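PDB 3LHI: putative 6-phosphogluconolactonase from Neisseria gonorrhoeae, which probably catalyses the hydrolysis of 6-phosphogluconolactone to 6-phosphogluconate, the second step of the oxidative pentose phosphate pathway. Local coordinates for residues I132-H140 and R211-L219; A154-V164 and R175-I183. All coordinates share one frame; numbering follows the deposited sequence.

Both interactions meet the same central sheet, and their centres lie about 14 Å apart. Interaction 1 fixes the glycine-rich loop after strand 130-133 against the start of helix 215-219; interaction 2 pairs strands 163-166 and 175-178 and packs helix 151-155 and its loop on the start of helix 180-184. Helices 180-184 and 215-219 pack on each other and so connect the contacts: L180 CD1 is 3.8 Å from V218 CG2, and I183 CG2 is 3.9 Å from V218 CG1. L217 also reaches I155. Three residues after H140, S143 is hydrogen-bonded to R175 and S177 of interaction 2. The 132-140 loop carries the GNDGH sequence of the family and, as in related lactonases, probably borders the active site.

Interaction 1: residues I132-H140 and R211-L219; sequences ILGMGNDGH and REYPISLVL
D138, whose backbone carbonyl faces E212 and Y213, has its carboxylate oxygen OD1 gripped twice by H140. The imidazole ND1 donates to OD1 over 2.7 Å; the oxygen lies in the ring plane and uses its syn lone pair. The backbone N of H140 meets the same oxygen from above the carboxylate plane at 3.0 Å, closing an Asx turn. The ND1 bond holds the imidazole in its rotation, and F145 stacks on the ring; the backbone bond holds the carboxylate over the turn.

The loop is tied to the segment 211-219 by its backbone. I215 N donates to G139 O over 2.8 Å, in a nearly straight bond (167° at the hydrogen). G139 ends a type I turn from G136 with a positive phi of 77°, and its CA comes within 4.3 Å of the CA of Y213, an approach made possible by the missing side chain. P214 CD lies against the same peptide, 3.5 Å from G139 O. Nearby, D138 O and E212 O, both acceptors, face each other with a water bonded to both. The Y213 ring turns its edge to D138 O through CD1.

Beyond this polar seam the contact is apolar. With CG1 of I215 anti to its backbone N (chi1 -170°), CG2 is left turned to the loop, where it meets the selenium of M135, a selenomethionine, at 3.8 Å; the two side chains cross at about a right angle. From strand 130-133, L133 CD1 touches I215 CD1 and, a turn on in the helix, V218 CG1, both at 4.2 Å. I193 lies beside M135 and A205 beside I215.

The chemistry implies a loop held through main-chain atoms and apolar packing, while D138 spends one oxygen on orienting H140, consistent with a preset D138-H140 pair in the family's DGH sequence, which probably borders the active site.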
loop_
_atom_site.group_PDB
_atom_site.type_symbol
_atom_site.label_atom_id
_atom_site.label_comp_id
_atom_site.label_asym_id
_atom_site.label_seq_id
_atom_site.Cartn_x
_atom_site.Cartn_y
_atom_site.Cartn_z
ATOM N N ILE A 132 2.822 0.209 -3.734
ATOM C CA ILE A 132 3.207 1.543 -3.263
ATOM C C ILE A 132 2.750 1.685 -1.805
ATOM O O ILE A 132 1.560 1.575 -1.469
ATOM C CB ILE A 132 2.693 2.733 -4.113
ATOM C CG1 ILE A 132 3.056 2.586 -5.593
ATOM C CG2 ILE A 132 3.257 4.063 -3.545
ATOM C CD1 ILE A 132 2.130 1.713 -6.362
ATOM N N LEU A 133 3.761 1.889 -0.968
ATOM C CA LEU A 133 3.632 2.145 0.452
ATOM C C LEU A 133 3.627 3.634 0.757
ATOM O O LEU A 133 4.099 4.448 -0.054
ATOM C CB LEU A 133 4.800 1.494 1.191
ATOM C CG LEU A 133 4.829 -0.036 1.220
ATOM C CD1 LEU A 133 6.105 -0.530 1.869
ATOM C CD2 LEU A 133 3.589 -0.561 1.927
ATOM N N GLY A 134 3.069 3.983 1.900
ATOM C CA GLY A 134 3.278 5.255 2.512
ATOM C C GLY A 134 3.879 5.045 3.892
ATOM O O GLY A 134 4.195 3.923 4.280
HETATM N N MSE A 135 4.093 6.122 4.627
HETATM C CA MSE A 135 4.641 6.045 5.976
HETATM C C MSE A 135 4.006 7.105 6.845
HETATM O O MSE A 135 3.942 8.278 6.428
HETATM C CB MSE A 135 6.143 6.210 5.927
HETATM C CG MSE A 135 6.847 6.024 7.295
HETATM SE SE MSE A 135 8.638 6.742 7.268
HETATM C CE MSE A 135 8.078 8.586 7.293
ATOM N N GLY A 136 3.576 6.744 8.043
ATOM C CA GLY A 136 3.081 7.731 8.991
ATOM C C GLY A 136 4.211 8.437 9.732
ATOM O O GLY A 136 5.387 8.064 9.664
ATOM N N ASN A 137 3.802 9.465 10.491
ATOM C CA ASN A 137 4.731 10.185 11.336
ATOM C C ASN A 137 5.280 9.329 12.475
ATOM O O ASN A 137 6.317 9.653 13.012
ATOM C CB ASN A 137 4.027 11.413 11.914
ATOM C CG ASN A 137 3.768 12.505 10.872
ATOM O OD1 ASN A 137 4.488 12.654 9.865
ATOM N ND2 ASN A 137 2.775 13.344 11.170
ATOM N N ASP A 138 4.615 8.208 12.767
ATOM C CA ASP A 138 5.063 7.183 13.703
ATOM C C ASP A 138 5.979 6.145 13.069
ATOM O O ASP A 138 6.361 5.178 13.722
ATOM C CB ASP A 138 3.847 6.502 14.360
ATOM C CG ASP A 138 2.984 5.748 13.377
ATOM O OD1 ASP A 138 3.191 5.914 12.155
ATOM O OD2 ASP A 138 2.143 4.977 13.851
ATOM N N GLY A 139 6.283 6.288 11.781
ATOM C CA GLY A 139 7.046 5.279 11.088
ATOM C C GLY A 139 6.311 4.009 10.663
ATOM O O GLY A 139 6.981 3.086 10.130
ATOM N N HIS A 140 4.990 3.966 10.848
ATOM C CA HIS A 140 4.246 2.800 10.403
ATOM C C HIS A 140 4.117 2.794 8.895
ATOM O O HIS A 140 4.233 3.825 8.252
ATOM C CB HIS A 140 2.864 2.689 11.062
ATOM C CG HIS A 140 1.757 3.362 10.331
ATOM N ND1 HIS A 140 1.479 4.706 10.444
ATOM C CD2 HIS A 140 0.844 2.851 9.466
ATOM C CE1 HIS A 140 0.420 4.985 9.696
ATOM N NE2 HIS A 140 0.032 3.879 9.073
ATOM N N ARG A 211 11.327 -2.041 15.686
ATOM C CA ARG A 211 9.864 -2.171 15.572
ATOM C C ARG A 211 9.135 -0.909 16.017
ATOM O O ARG A 211 7.936 -0.762 15.769
ATOM C CB ARG A 211 9.330 -3.376 16.395
ATOM C CG ARG A 211 9.721 -3.353 17.885
ATOM C CD ARG A 211 9.004 -4.434 18.681
ATOM N NE ARG A 211 7.599 -4.079 18.753
ATOM C CZ ARG A 211 6.579 -4.917 18.900
ATOM N NH1 ARG A 211 6.766 -6.250 19.005
ATOM N NH2 ARG A 211 5.352 -4.383 18.956
ATOM N N GLU A 212 9.832 0.013 16.682
ATOM C CA GLU A 212 9.208 1.294 16.987
ATOM C C GLU A 212 8.826 2.062 15.693
ATOM O O GLU A 212 7.890 2.835 15.717
ATOM C CB GLU A 212 10.156 2.104 17.835
ATOM C CG GLU A 212 9.646 3.415 18.363
ATOM C CD GLU A 212 8.440 3.300 19.298
ATOM O OE1 GLU A 212 8.117 2.214 19.870
ATOM O OE2 GLU A 212 7.791 4.368 19.443
ATOM N N TYR A 213 9.582 1.822 14.622
ATOM C CA TYR A 213 9.342 2.456 13.319
ATOM C C TYR A 213 9.170 1.317 12.293
ATOM O O TYR A 213 10.150 0.906 11.679
ATOM C CB TYR A 213 10.529 3.373 12.915
ATOM C CG TYR A 213 10.939 4.327 14.008
ATOM C CD1 TYR A 213 10.091 5.333 14.446
ATOM C CD2 TYR A 213 12.134 4.119 14.692
ATOM C CE1 TYR A 213 10.472 6.187 15.505
ATOM C CE2 TYR A 213 12.523 4.945 15.741
ATOM C CZ TYR A 213 11.679 5.965 16.152
ATOM O OH TYR A 213 12.076 6.763 17.208
ATOM N N PRO A 214 7.932 0.796 12.163
ATOM C CA PRO A 214 7.786 -0.455 11.411
ATOM C C PRO A 214 8.311 -0.445 9.971
ATOM O O PRO A 214 8.759 -1.497 9.484
ATOM C CB PRO A 214 6.292 -0.740 11.503
ATOM C CG PRO A 214 5.925 -0.232 12.814
ATOM C CD PRO A 214 6.708 1.082 12.929
ATOM N N ILE A 215 8.306 0.710 9.310
ATOM C CA ILE A 215 8.881 0.769 7.969
ATOM C C ILE A 215 10.341 0.320 7.921
ATOM O O ILE A 215 10.811 -0.164 6.909
ATOM C CB ILE A 215 8.699 2.153 7.361
ATOM C CG1 ILE A 215 9.073 2.195 5.878
ATOM C CG2 ILE A 215 9.597 3.206 8.073
ATOM C CD1 ILE A 215 8.201 1.514 4.914
ATOM N N SER A 216 11.033 0.458 9.059
ATOM C CA SER A 216 12.413 0.002 9.162
ATOM C C SER A 216 12.548 -1.476 8.874
ATOM O O SER A 216 13.611 -1.916 8.454
ATOM C CB SER A 216 13.040 0.258 10.546
ATOM O OG SER A 216 12.505 -0.552 11.552
ATOM N N LEU A 217 11.513 -2.257 9.160
ATOM C CA LEU A 217 11.570 -3.693 8.921
ATOM C C LEU A 217 11.468 -4.048 7.442
ATOM O O LEU A 217 11.841 -5.158 7.025
ATOM C CB LEU A 217 10.507 -4.435 9.720
ATOM C CG LEU A 217 10.514 -4.177 11.239
ATOM C CD1 LEU A 217 9.408 -5.025 11.871
ATOM C CD2 LEU A 217 11.910 -4.362 11.847
ATOM N N VAL A 218 10.888 -3.133 6.652
ATOM C CA VAL A 218 10.840 -3.258 5.212
ATOM C C VAL A 218 12.141 -2.773 4.610
ATOM O O VAL A 218 12.715 -3.469 3.789
ATOM C CB VAL A 218 9.643 -2.468 4.650
ATOM C CG1 VAL A 218 9.655 -2.502 3.082
ATOM C CG2 VAL A 218 8.278 -2.936 5.244
ATOM N N LEU A 219 12.620 -1.606 5.010
ATOM C CA LEU A 219 13.834 -0.986 4.458
ATOM C C LEU A 219 15.050 -1.890 4.639
ATOM O O LEU A 219 15.927 -1.957 3.766
ATOM C CB LEU A 219 14.095 0.386 5.110
ATOM C CG LEU A 219 13.056 1.469 4.847
ATOM C CD1 LEU A 219 13.394 2.725 5.679
ATOM C CD2 LEU A 219 12.975 1.813 3.358
HETATM O O HOH W 1 6.432 5.069 16.534
#

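Interaction 2: residues A154-V164 and R175-I183; sequences AIDGSAGVALV and RISMTLDAI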
loop_
_atom_site.group_PDB
_atom_site.type_symbol
_atom_site.label_atom_id
_atom_site.label_comp_id
_atom_site.label_asym_id
_atom_site.label_seq_id
_atom_site.Cartn_x
_atom_site.Cartn_y
_atom_site.Cartn_z
ATOM N N ALA A 154 1.817 -9.928 12.481
ATOM C CA ALA A 154 2.073 -9.211 11.235
ATOM C C ALA A 154 3.454 -9.445 10.715
ATOM O O ALA A 154 3.673 -9.393 9.505
ATOM C CB ALA A 154 1.796 -7.690 11.424
ATOM N N ILE A 155 4.415 -9.685 11.612
ATOM C CA ILE A 155 5.811 -9.911 11.225
ATOM C C ILE A 155 6.238 -11.382 11.163
ATOM O O ILE A 155 7.374 -11.644 10.818
ATOM C CB ILE A 155 6.793 -9.088 12.075
ATOM C CG1 ILE A 155 6.887 -9.630 13.509
ATOM C CG2 ILE A 155 6.460 -7.572 12.026
ATOM C CD1 ILE A 155 8.065 -9.031 14.345
ATOM N N ASP A 156 5.299 -12.292 11.447
ATOM C CA ASP A 156 5.560 -13.728 11.412
ATOM C C ASP A 156 5.255 -14.284 10.008
ATOM O O ASP A 156 4.118 -14.674 9.732
ATOM C CB ASP A 156 4.684 -14.475 12.417
ATOM C CG ASP A 156 5.027 -15.977 12.474
ATOM O OD1 ASP A 156 5.996 -16.392 11.773
ATOM O OD2 ASP A 156 4.299 -16.698 13.195
ATOM N N GLY A 157 6.286 -14.396 9.197
ATOM C CA GLY A 157 6.121 -14.888 7.821
ATOM C C GLY A 157 6.248 -16.378 7.622
ATOM O O GLY A 157 6.219 -16.830 6.505
ATOM N N SER A 158 6.284 -17.136 8.709
ATOM C CA SER A 158 6.563 -18.565 8.652
ATOM C C SER A 158 5.596 -19.340 7.759
ATOM O O SER A 158 6.051 -20.271 7.075
ATOM C CB SER A 158 6.543 -19.155 10.085
ATOM O OG SER A 158 5.293 -18.945 10.735
ATOM N N ALA A 159 4.340 -18.946 7.681
ATOM C CA ALA A 159 3.335 -19.656 6.897
ATOM C C ALA A 159 2.937 -18.817 5.676
ATOM O O ALA A 159 2.003 -19.199 4.942
ATOM C CB ALA A 159 2.101 -19.975 7.713
ATOM N N GLY A 160 3.624 -17.734 5.393
ATOM C CA GLY A 160 3.386 -16.905 4.212
ATOM C C GLY A 160 2.062 -16.184 4.222
ATOM O O GLY A 160 1.623 -15.746 3.158
ATOM N N VAL A 161 1.386 -16.090 5.367
ATOM C CA VAL A 161 0.044 -15.523 5.412
ATOM C C VAL A 161 0.109 -14.044 4.992
ATOM O O VAL A 161 1.010 -13.276 5.389
ATOM C CB VAL A 161 -0.629 -15.694 6.795
ATOM C CG1 VAL A 161 -1.933 -14.856 6.910
ATOM C CG2 VAL A 161 -0.815 -17.195 7.057
ATOM N N ALA A 162 -0.756 -13.657 4.078
ATOM C CA ALA A 162 -0.594 -12.388 3.391
ATOM C C ALA A 162 -1.245 -11.193 4.100
ATOM O O ALA A 162 -0.809 -10.062 3.861
ATOM C CB ALA A 162 -1.157 -12.487 1.984
ATOM N N LEU A 163 -2.334 -11.437 4.830
ATOM C CA LEU A 163 -3.139 -10.348 5.382
ATOM C C LEU A 163 -3.380 -10.632 6.854
ATOM O O LEU A 163 -3.506 -11.809 7.267
ATOM C CB LEU A 163 -4.492 -10.210 4.670
ATOM C CG LEU A 163 -4.424 -9.902 3.188
ATOM C CD1 LEU A 163 -5.833 -9.913 2.527
ATOM C CD2 LEU A 163 -3.726 -8.567 2.889
ATOM N N VAL A 164 -3.463 -9.571 7.635
ATOM C CA VAL A 164 -3.561 -9.632 9.102
ATOM C C VAL A 164 -4.517 -8.507 9.592
ATOM O O VAL A 164 -4.465 -7.387 9.093
ATOM C CB VAL A 164 -2.157 -9.462 9.763
ATOM C CG1 VAL A 164 -1.508 -8.144 9.319
ATOM C CG2 VAL A 164 -2.245 -9.569 11.303
ATOM N N ARG A 175 -8.158 -2.591 11.266
ATOM C CA ARG A 175 -7.565 -2.616 9.946
ATOM C C ARG A 175 -7.330 -4.024 9.444
ATOM O O ARG A 175 -7.121 -4.975 10.251
ATOM C CB ARG A 175 -6.182 -1.943 9.984
ATOM C CG ARG A 175 -6.127 -0.581 10.646
ATOM C CD ARG A 175 -7.003 0.425 9.947
ATOM N NE ARG A 175 -6.954 1.764 10.563
ATOM C CZ ARG A 175 -6.094 2.704 10.243
ATOM N NH1 ARG A 175 -5.189 2.524 9.269
ATOM N NH2 ARG A 175 -6.182 3.888 10.849
ATOM N N ILE A 176 -7.226 -4.129 8.135
ATOM C CA ILE A 176 -6.692 -5.307 7.497
ATOM C C ILE A 176 -5.465 -4.833 6.723
ATOM O O ILE A 176 -5.570 -3.887 5.937
ATOM C CB ILE A 176 -7.755 -6.069 6.645
ATOM C CG1 ILE A 176 -7.121 -7.273 5.947
ATOM C CG2 ILE A 176 -8.502 -5.147 5.662
ATOM C CD1 ILE A 176 -8.123 -8.051 5.127
ATOM N N SER A 177 -4.313 -5.490 6.953
ATOM C CA SER A 177 -3.014 -5.092 6.400
ATOM C C SER A 177 -2.335 -6.233 5.712
ATOM O O SER A 177 -2.371 -7.387 6.158
ATOM C CB SER A 177 -2.093 -4.615 7.474
ATOM O OG SER A 177 -0.921 -4.001 7.002
HETATM N N MSE A 178 -1.630 -5.902 4.632
HETATM C CA MSE A 178 -0.575 -6.803 4.183
HETATM C C MSE A 178 0.415 -7.015 5.341
HETATM O O MSE A 178 0.742 -6.115 6.133
HETATM C CB MSE A 178 0.148 -6.191 2.997
HETATM C CG MSE A 178 -0.602 -6.288 1.676
HETATM SE SE MSE A 178 0.276 -5.503 0.168
HETATM C CE MSE A 178 1.618 -6.821 -0.119
ATOM N N THR A 179 0.951 -8.206 5.386
ATOM C CA THR A 179 1.972 -8.580 6.328
ATOM C C THR A 179 3.358 -8.193 5.867
ATOM O O THR A 179 3.570 -7.867 4.661
ATOM C CB THR A 179 1.924 -10.085 6.592
ATOM O OG1 THR A 179 2.201 -10.722 5.324
ATOM C CG2 THR A 179 0.611 -10.552 7.195
ATOM N N LEU A 180 4.343 -8.209 6.743
ATOM C CA LEU A 180 5.715 -7.996 6.343
ATOM C C LEU A 180 6.153 -8.969 5.238
ATOM O O LEU A 180 6.810 -8.564 4.270
ATOM C CB LEU A 180 6.636 -8.066 7.550
ATOM C CG LEU A 180 8.099 -7.807 7.282
ATOM C CD1 LEU A 180 8.402 -6.466 6.637
ATOM C CD2 LEU A 180 8.874 -7.992 8.593
ATOM N N ASP A 181 5.764 -10.235 5.393
ATOM C CA ASP A 181 6.107 -11.257 4.375
ATOM C C ASP A 181 5.544 -10.893 3.030
ATOM O O ASP A 181 6.226 -11.039 1.999
ATOM C CB ASP A 181 5.603 -12.632 4.840
ATOM C CG ASP A 181 5.873 -13.725 3.847
ATOM O OD1 ASP A 181 5.005 -13.971 2.989
ATOM O OD2 ASP A 181 6.931 -14.335 3.983
ATOM N N ALA A 182 4.297 -10.489 2.985
ATOM C CA ALA A 182 3.643 -10.140 1.736
ATOM C C ALA A 182 4.353 -8.960 1.074
ATOM O O ALA A 182 4.555 -8.971 -0.151
ATOM C CB ALA A 182 2.127 -9.822 1.948
ATOM N N ILE A 183 4.713 -7.957 1.858
ATOM C CA ILE A 183 5.432 -6.805 1.327
ATOM C C ILE A 183 6.762 -7.195 0.783
ATOM O O ILE A 183 7.127 -6.830 -0.349
ATOM C CB ILE A 183 5.587 -5.701 2.441
ATOM C CG1 ILE A 183 4.217 -5.185 2.828
ATOM C CG2 ILE A 183 6.572 -4.606 2.026
ATOM C CD1 ILE A 183 4.221 -4.257 4.111
HETATM O O HOH W 2 4.839 -11.447 7.939
HETATM O O HOH W 3 2.453 -13.181 2.360
#
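This contact is a hairpin-to-helix junction: the antiparallel strands 163-166 and 175-178 pair at the sheet, and the helix 151-155 and loop that lead into the first strand pack on the start of helix 180-184, which follows the second. V164 and S177 form a hydrogen-bonded pair, V164 N to S177 O and S177 N to V164 O, each 2.9 Å. L163 and M178 make the adjoining non-hydrogen-bonded pair. On their face of the sheet L163 CD1 meets I176 CD1 at 3.9 Å, against helix 114-124. On the other face V164 CG1 lies 3.8 Å from T179 CG2.

T179 is the centre of the junction. Its OG1 donates to V161 O over 2.8 Å, in the plane of that carbonyl, and accepts from A182 N at 3.1 Å, so the hydroxyl caps the helix while its proton is spent on the opposite segment. Chi1 of 62° sets OG1 between the backbone N and the carbonyl carbon, within reach of both partners, and sends CG2 toward V164. T179 N adds a bond to A162 O, 3.0 Å long, from above the carbonyl plane. The next residue is held too: L180 N donates to A154 O at 3.1 Å, and a water links the same carbonyl to D181 N.

The rest is close packing. CB of A182 rests on A162, and L180 comes against I155 through CB and CD2. D181 reaches alongside the turn from G157 to G160, its CB close to G157 CA, and a water lies between D181 OD1 and G160 O, within hydrogen-bonding distance of both.

The whole is an antiparallel beta hairpin whose second strand runs through a threonine N-cap into helix 180-184, within the Rossmann-like fold of the glucosamine-6-phosphate isomerase/6-phosphogluconolactonase family.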